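Local coordinates for protein extracellular ligand-binding receptor (Rhodopseudomonas palustris, PDB 3SG0) that probably serves as a solute-binding receptor for transport of lignin-derived aromatic acids, and holds benzoyl-formic acid in its pocket, at residues Lys113-Ala127 with Lys134-Met146. Sequence-based numbering, arbitrary orientation. Where two conformers were deposited one is given.
With 173 (benzoyl-formic acid), chain B.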
loop_
_atom_site.group_PDB
_atom_site.type_symbol
_atom_site.label_atom_id
_atom_site.label_comp_id
_atom_site.label_asym_id
_atom_site.label_seq_id
_atom_site.Cartn_x
_atom_site.Cartn_y
_atom_site.Cartn_z
ATOM N N LYS A 113 -5.353 9.748 -20.712
ATOM C CA LYS A 113 -6.132 10.752 -19.984
ATOM C C LYS A 113 -7.201 10.083 -19.128
ATOM O O LYS A 113 -8.389 10.424 -19.176
ATOM C CB LYS A 113 -6.711 11.801 -20.938
ATOM C CG LYS A 113 -5.635 12.532 -21.730
ATOM C CD LYS A 113 -6.224 13.582 -22.661
ATOM C CE LYS A 113 -5.152 14.160 -23.571
ATOM N NZ LYS A 113 -3.941 14.560 -22.801
ATOM N N THR A 114 -6.743 9.125 -18.330
ATOM C CA THR A 114 -7.600 8.361 -17.441
ATOM C C THR A 114 -6.992 8.360 -16.046
ATOM O O THR A 114 -5.812 8.055 -15.888
ATOM C CB THR A 114 -7.719 6.918 -17.958
ATOM O OG1 THR A 114 -8.265 6.936 -19.278
ATOM C CG2 THR A 114 -8.610 6.066 -17.065
ATOM N N PRO A 115 -7.782 8.712 -15.021
ATOM C CA PRO A 115 -7.225 8.670 -13.668
ATOM C C PRO A 115 -6.822 7.251 -13.279
ATOM O O PRO A 115 -7.522 6.277 -13.590
ATOM C CB PRO A 115 -8.379 9.131 -12.769
ATOM C CG PRO A 115 -9.419 9.646 -13.652
ATOM C CD PRO A 115 -9.176 9.184 -15.052
ATOM N N LEU A 116 -5.690 7.151 -12.593
ATOM C CA LEU A 116 -5.148 5.902 -12.077
ATOM C C LEU A 116 -5.106 5.980 -10.563
ATOM O O LEU A 116 -4.441 6.860 -10.014
ATOM C CB LEU A 116 -3.722 5.675 -12.595
ATOM C CG LEU A 116 -2.971 4.486 -11.981
ATOM C CD1 LEU A 116 -3.626 3.165 -12.341
ATOM C CD2 LEU A 116 -1.509 4.485 -12.394
HETATM N N MSE A 117 -5.814 5.074 -9.893
HETATM C CA MSE A 117 -5.736 4.951 -8.441
HETATM C C MSE A 117 -4.761 3.816 -8.155
HETATM O O MSE A 117 -5.127 2.642 -8.272
HETATM C CB MSE A 117 -7.102 4.620 -7.839
HETATM C CG MSE A 117 -8.266 5.397 -8.425
HETATM SE SE MSE A 117 -8.174 7.311 -8.238
HETATM C CE MSE A 117 -8.304 7.393 -6.283
ATOM N N THR A 118 -3.509 4.123 -7.835
ATOM C CA THR A 118 -2.576 3.045 -7.558
ATOM C C THR A 118 -2.793 2.502 -6.154
ATOM O O THR A 118 -3.174 3.251 -5.253
ATOM C CB THR A 118 -1.113 3.469 -7.775
ATOM O OG1 THR A 118 -0.272 2.325 -7.609
ATOM C CG2 THR A 118 -0.661 4.545 -6.798
HETATM N N MSE A 119 -2.565 1.202 -5.970
HETATM C CA MSE A 119 -2.729 0.572 -4.660
HETATM C C MSE A 119 -1.394 0.275 -3.974
HETATM O O MSE A 119 -1.365 -0.342 -2.903
HETATM C CB MSE A 119 -3.596 -0.688 -4.763
HETATM C CG MSE A 119 -5.005 -0.391 -5.257
HETATM SE SE MSE A 119 -6.152 -1.942 -5.324
HETATM C CE MSE A 119 -5.353 -2.844 -6.860
ATOM N N ALA A 120 -0.299 0.730 -4.574
ATOM C CA ALA A 120 1.038 0.466 -4.067
ATOM C C ALA A 120 1.546 1.628 -3.209
ATOM O O ALA A 120 0.848 2.633 -3.039
ATOM C CB ALA A 120 1.969 0.164 -5.226
ATOM N N ALA A 121 2.755 1.487 -2.670
ATOM C CA ALA A 121 3.180 2.317 -1.537
ATOM C C ALA A 121 4.272 3.352 -1.790
ATOM O O ALA A 121 4.341 4.347 -1.065
ATOM C CB ALA A 121 3.617 1.420 -0.375
ATOM N N ALA A 122 5.173 3.117 -2.739
ATOM C CA ALA A 122 6.358 3.981 -2.846
ATOM C C ALA A 122 6.024 5.420 -3.233
ATOM O O ALA A 122 5.189 5.665 -4.095
ATOM C CB ALA A 122 7.353 3.404 -3.822
ATOM N N ALA A 123 6.705 6.373 -2.601
ATOM C CA ALA A 123 6.444 7.787 -2.848
ATOM C C ALA A 123 6.571 8.165 -4.319
ATOM O O ALA A 123 5.816 9.011 -4.805
ATOM C CB ALA A 123 7.379 8.643 -2.010
ATOM N N ILE A 124 7.507 7.535 -5.026
ATOM C CA ILE A 124 7.789 7.869 -6.418
ATOM C C ILE A 124 6.573 7.675 -7.330
ATOM O O ILE A 124 6.524 8.206 -8.443
ATOM C CB ILE A 124 9.011 7.059 -6.925
ATOM C CG1 ILE A 124 9.514 7.579 -8.268
ATOM C CG2 ILE A 124 8.691 5.582 -7.026
ATOM C CD1 ILE A 124 10.841 6.977 -8.674
ATOM N N LEU A 125 5.589 6.906 -6.873
ATOM C CA LEU A 125 4.388 6.716 -7.680
ATOM C C LEU A 125 3.621 8.019 -7.924
ATOM O O LEU A 125 2.954 8.150 -8.951
ATOM C CB LEU A 125 3.484 5.654 -7.067
ATOM C CG LEU A 125 4.107 4.249 -7.035
ATOM C CD1 LEU A 125 3.303 3.326 -6.138
ATOM C CD2 LEU A 125 4.230 3.681 -8.441
ATOM N N VAL A 126 3.706 8.976 -6.994
ATOM C CA VAL A 126 2.984 10.244 -7.163
ATOM C C VAL A 126 3.791 11.496 -6.850
ATOM O O VAL A 126 3.289 12.605 -7.054
ATOM C CB VAL A 126 1.682 10.318 -6.322
ATOM C CG1 VAL A 126 0.680 9.290 -6.802
ATOM C CG2 VAL A 126 1.969 10.188 -4.821
ATOM N N ALA A 127 5.012 11.345 -6.347
ATOM C CA ALA A 127 5.785 12.487 -5.860
ATOM C C ALA A 127 7.213 12.413 -6.369
ATOM O O ALA A 127 7.767 11.324 -6.503
ATOM C CB ALA A 127 5.795 12.505 -4.339
ATOM N N LYS A 134 -0.127 13.920 -12.532
ATOM C CA LYS A 134 -1.401 14.625 -12.428
ATOM C C LYS A 134 -2.579 13.675 -12.553
ATOM O O LYS A 134 -3.673 13.979 -12.081
ATOM C CB LYS A 134 -1.551 15.683 -13.520
ATOM C CG LYS A 134 -0.977 17.025 -13.190
ATOM C CD LYS A 134 -1.679 17.709 -12.034
ATOM C CE LYS A 134 -0.866 18.918 -11.680
ATOM N NZ LYS A 134 -1.409 19.556 -10.472
ATOM N N TRP A 135 -2.367 12.553 -13.238
ATOM C CA TRP A 135 -3.425 11.580 -13.479
ATOM C C TRP A 135 -3.482 10.474 -12.428
ATOM O O TRP A 135 -4.346 9.609 -12.517
ATOM C CB TRP A 135 -3.291 10.990 -14.895
ATOM C CG TRP A 135 -3.581 12.019 -15.932
ATOM C CD1 TRP A 135 -2.684 12.816 -16.571
ATOM C CD2 TRP A 135 -4.873 12.410 -16.398
ATOM N NE1 TRP A 135 -3.336 13.675 -17.420
ATOM C CE2 TRP A 135 -4.684 13.442 -17.336
ATOM C CE3 TRP A 135 -6.179 11.976 -16.122
ATOM C CZ2 TRP A 135 -5.749 14.055 -17.995
ATOM C CZ3 TRP A 135 -7.234 12.582 -16.780
ATOM C CH2 TRP A 135 -7.013 13.614 -17.700
ATOM N N VAL A 136 -2.598 10.503 -11.435
ATOM C CA VAL A 136 -2.450 9.390 -10.504
ATOM C C VAL A 136 -2.790 9.810 -9.081
ATOM O O VAL A 136 -2.363 10.877 -8.626
ATOM C CB VAL A 136 -0.996 8.861 -10.540
ATOM C CG1 VAL A 136 -0.833 7.622 -9.655
ATOM C CG2 VAL A 136 -0.587 8.558 -11.967
ATOM N N TYR A 137 -3.552 8.973 -8.379
ATOM C CA TYR A 137 -3.859 9.176 -6.962
ATOM C C TYR A 137 -3.454 7.934 -6.193
ATOM O O TYR A 137 -3.323 6.850 -6.775
ATOM C CB TYR A 137 -5.343 9.505 -6.770
ATOM C CG TYR A 137 -5.684 10.824 -7.395
ATOM C CD1 TYR A 137 -5.426 12.011 -6.724
ATOM C CD2 TYR A 137 -6.203 10.898 -8.680
ATOM C CE1 TYR A 137 -5.711 13.229 -7.300
ATOM C CE2 TYR A 137 -6.474 12.118 -9.272
ATOM C CZ TYR A 137 -6.220 13.279 -8.573
ATOM O OH TYR A 137 -6.471 14.517 -9.128
ATOM N N LYS A 138 -3.281 8.075 -4.885
ATOM C CA LYS A 138 -2.623 7.028 -4.118
ATOM C C LYS A 138 -3.082 7.024 -2.669
ATOM O O LYS A 138 -2.673 7.880 -1.884
ATOM C CB LYS A 138 -1.112 7.266 -4.195
ATOM C CG LYS A 138 -0.251 6.285 -3.438
ATOM C CD LYS A 138 1.224 6.558 -3.716
ATOM C CE LYS A 138 2.140 5.624 -2.968
ATOM N NZ LYS A 138 2.117 5.903 -1.510
ATOM N N VAL A 139 -3.908 6.050 -2.304
ATOM C CA VAL A 139 -4.431 6.003 -0.941
ATOM C C VAL A 139 -3.476 5.450 0.111
ATOM O O VAL A 139 -3.647 5.763 1.291
ATOM C CB VAL A 139 -5.778 5.256 -0.844
ATOM C CG1 VAL A 139 -6.846 5.983 -1.646
ATOM C CG2 VAL A 139 -5.645 3.784 -1.234
ATOM N N VAL A 140 -2.492 4.631 -0.256
ATOM C CA VAL A 140 -1.555 4.134 0.755
ATOM C C VAL A 140 -0.598 5.271 1.082
ATOM O O VAL A 140 -0.080 5.901 0.172
ATOM C CB VAL A 140 -0.764 2.920 0.237
ATOM C CG1 VAL A 140 0.297 2.508 1.249
ATOM C CG2 VAL A 140 -1.703 1.760 -0.051
ATOM N N PRO A 141 -0.360 5.564 2.374
ATOM C CA PRO A 141 0.582 6.657 2.654
ATOM C C PRO A 141 1.964 6.424 2.057
ATOM O O PRO A 141 2.490 5.312 2.078
ATOM C CB PRO A 141 0.639 6.675 4.185
ATOM C CG PRO A 141 -0.712 6.154 4.597
ATOM C CD PRO A 141 -0.968 5.043 3.612
ATOM N N ASN A 142 2.546 7.493 1.523
ATOM C CA ASN A 142 3.886 7.421 0.963
ATOM C C ASN A 142 4.879 6.833 1.960
ATOM O O ASN A 142 4.911 7.213 3.139
ATOM C CB ASN A 142 4.358 8.809 0.543
ATOM C CG ASN A 142 3.683 9.315 -0.720
ATOM O OD1 ASN A 142 3.026 8.572 -1.447
ATOM N ND2 ASN A 142 3.864 10.602 -0.989
ATOM N N ASP A 143 5.724 5.930 1.468
ATOM C CA ASP A 143 6.673 5.232 2.322
ATOM C C ASP A 143 7.642 6.156 3.030
ATOM O O ASP A 143 8.131 5.803 4.100
ATOM C CB ASP A 143 7.457 4.183 1.532
ATOM C CG ASP A 143 6.627 2.965 1.214
ATOM O OD1 ASP A 143 5.882 2.512 2.120
ATOM O OD2 ASP A 143 6.712 2.476 0.070
ATOM N N ASP A 144 7.947 7.322 2.466
ATOM C CA ASP A 144 8.866 8.216 3.160
ATOM C C ASP A 144 8.306 8.695 4.501
ATOM O O ASP A 144 9.060 8.870 5.464
ATOM C CB ASP A 144 9.380 9.370 2.271
ATOM C CG ASP A 144 8.281 10.243 1.691
ATOM O OD1 ASP A 144 7.117 9.825 1.609
ATOM O OD2 ASP A 144 8.604 11.382 1.277
ATOM N N ILE A 145 6.989 8.879 4.575
ATOM C CA ILE A 145 6.337 9.243 5.829
ATOM C C ILE A 145 6.541 8.141 6.862
ATOM O O ILE A 145 6.886 8.394 8.018
ATOM C CB ILE A 145 4.824 9.465 5.618
ATOM C CG1 ILE A 145 4.577 10.629 4.656
ATOM C CG2 ILE A 145 4.115 9.696 6.947
ATOM C CD1 ILE A 145 3.141 10.715 4.159
HETATM N N MSE A 146 6.323 6.905 6.435
HETATM C CA MSE A 146 6.466 5.767 7.326
HETATM C C MSE A 146 7.919 5.550 7.733
HETATM O O MSE A 146 8.206 5.246 8.894
HETATM C CB MSE A 146 5.896 4.507 6.675
HETATM C CG MSE A 146 4.404 4.619 6.359
HETATM SE SE MSE A 146 3.317 4.835 7.979
HETATM C CE MSE A 146 1.631 5.390 7.221
HETATM O O1B 173 B . 4.377 -0.971 -2.994
HETATM C C1 173 B . 4.735 -2.115 -2.907
HETATM O O1A 173 B . 5.621 -2.706 -3.801
HETATM C C2 173 B . 4.424 -2.919 -1.674
HETATM O O2 173 B . 4.993 -3.948 -1.461
HETATM C C1G 173 B . 3.340 -2.405 -0.779
HETATM C C2D 173 B . 2.037 -1.912 -1.399
HETATM C C2E 173 B . 0.939 -1.364 -0.512
HETATM C C3 173 B . 1.165 -1.299 0.998
HETATM C C1E 173 B . 2.493 -1.799 1.595
HETATM C C1D 173 B . 3.591 -2.362 0.717
HETATM O O HOH W 1 -5.309 4.947 -4.684
HETATM O O HOH W 2 -1.889 3.410 -2.809
#
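Val126 CG1 packs against Val136 CG1 at 3.6 Å and also touches Lys138 CB, a compact branched residue from the loop just after the 3-10 segment 123-125 fitting onto the face these two share with Leu116 and Thr118. Leu116 and Val136 lie side by side there, as do Thr118 and Lys138, Thr118 CG2 resting on the lysine's CB. Behind them Met117, a selenomethionine, is flexible enough to curl its CE to within 3.7 Å of Tyr137 CB, and SE makes an oblique Met-aromatic contact with the ring. Strands 116-118 and 136-138 are parallel neighbours, the latter an outermost strand of the sheet in this periplasmic binding protein fold; Leu116 N bonds Trp135 O, and Leu116 O accepts from Tyr137 N. Trp135 offers a broad flat surface, over which Lys113 CA sits 3.7 Å from the six-membered ring centroid, a CH-pi contact. From the end of the strand pair the Lys138 side chain runs extended, CG anti to the backbone N (chi1 179°), its apolar length crossing the core until the last bond turns NZ aside (chi4 -70°). NZ lies 2.8 Å from Asn142 OD1, on a lone pair, and also bonds Val140 O and Ala121 O, so three acceptors satisfy the buried ammonium. Asp143 N reaches Ala121 O from the opposite face of the carbonyl, 3.3 Å away. With its carbonyl so held, Ala121 probably presents its N steadily to benzoyl-formic acid O1B, 3.0 Å away; Thr99 and Arg198 also bond this ligand, whose ring meets Val140 CG1.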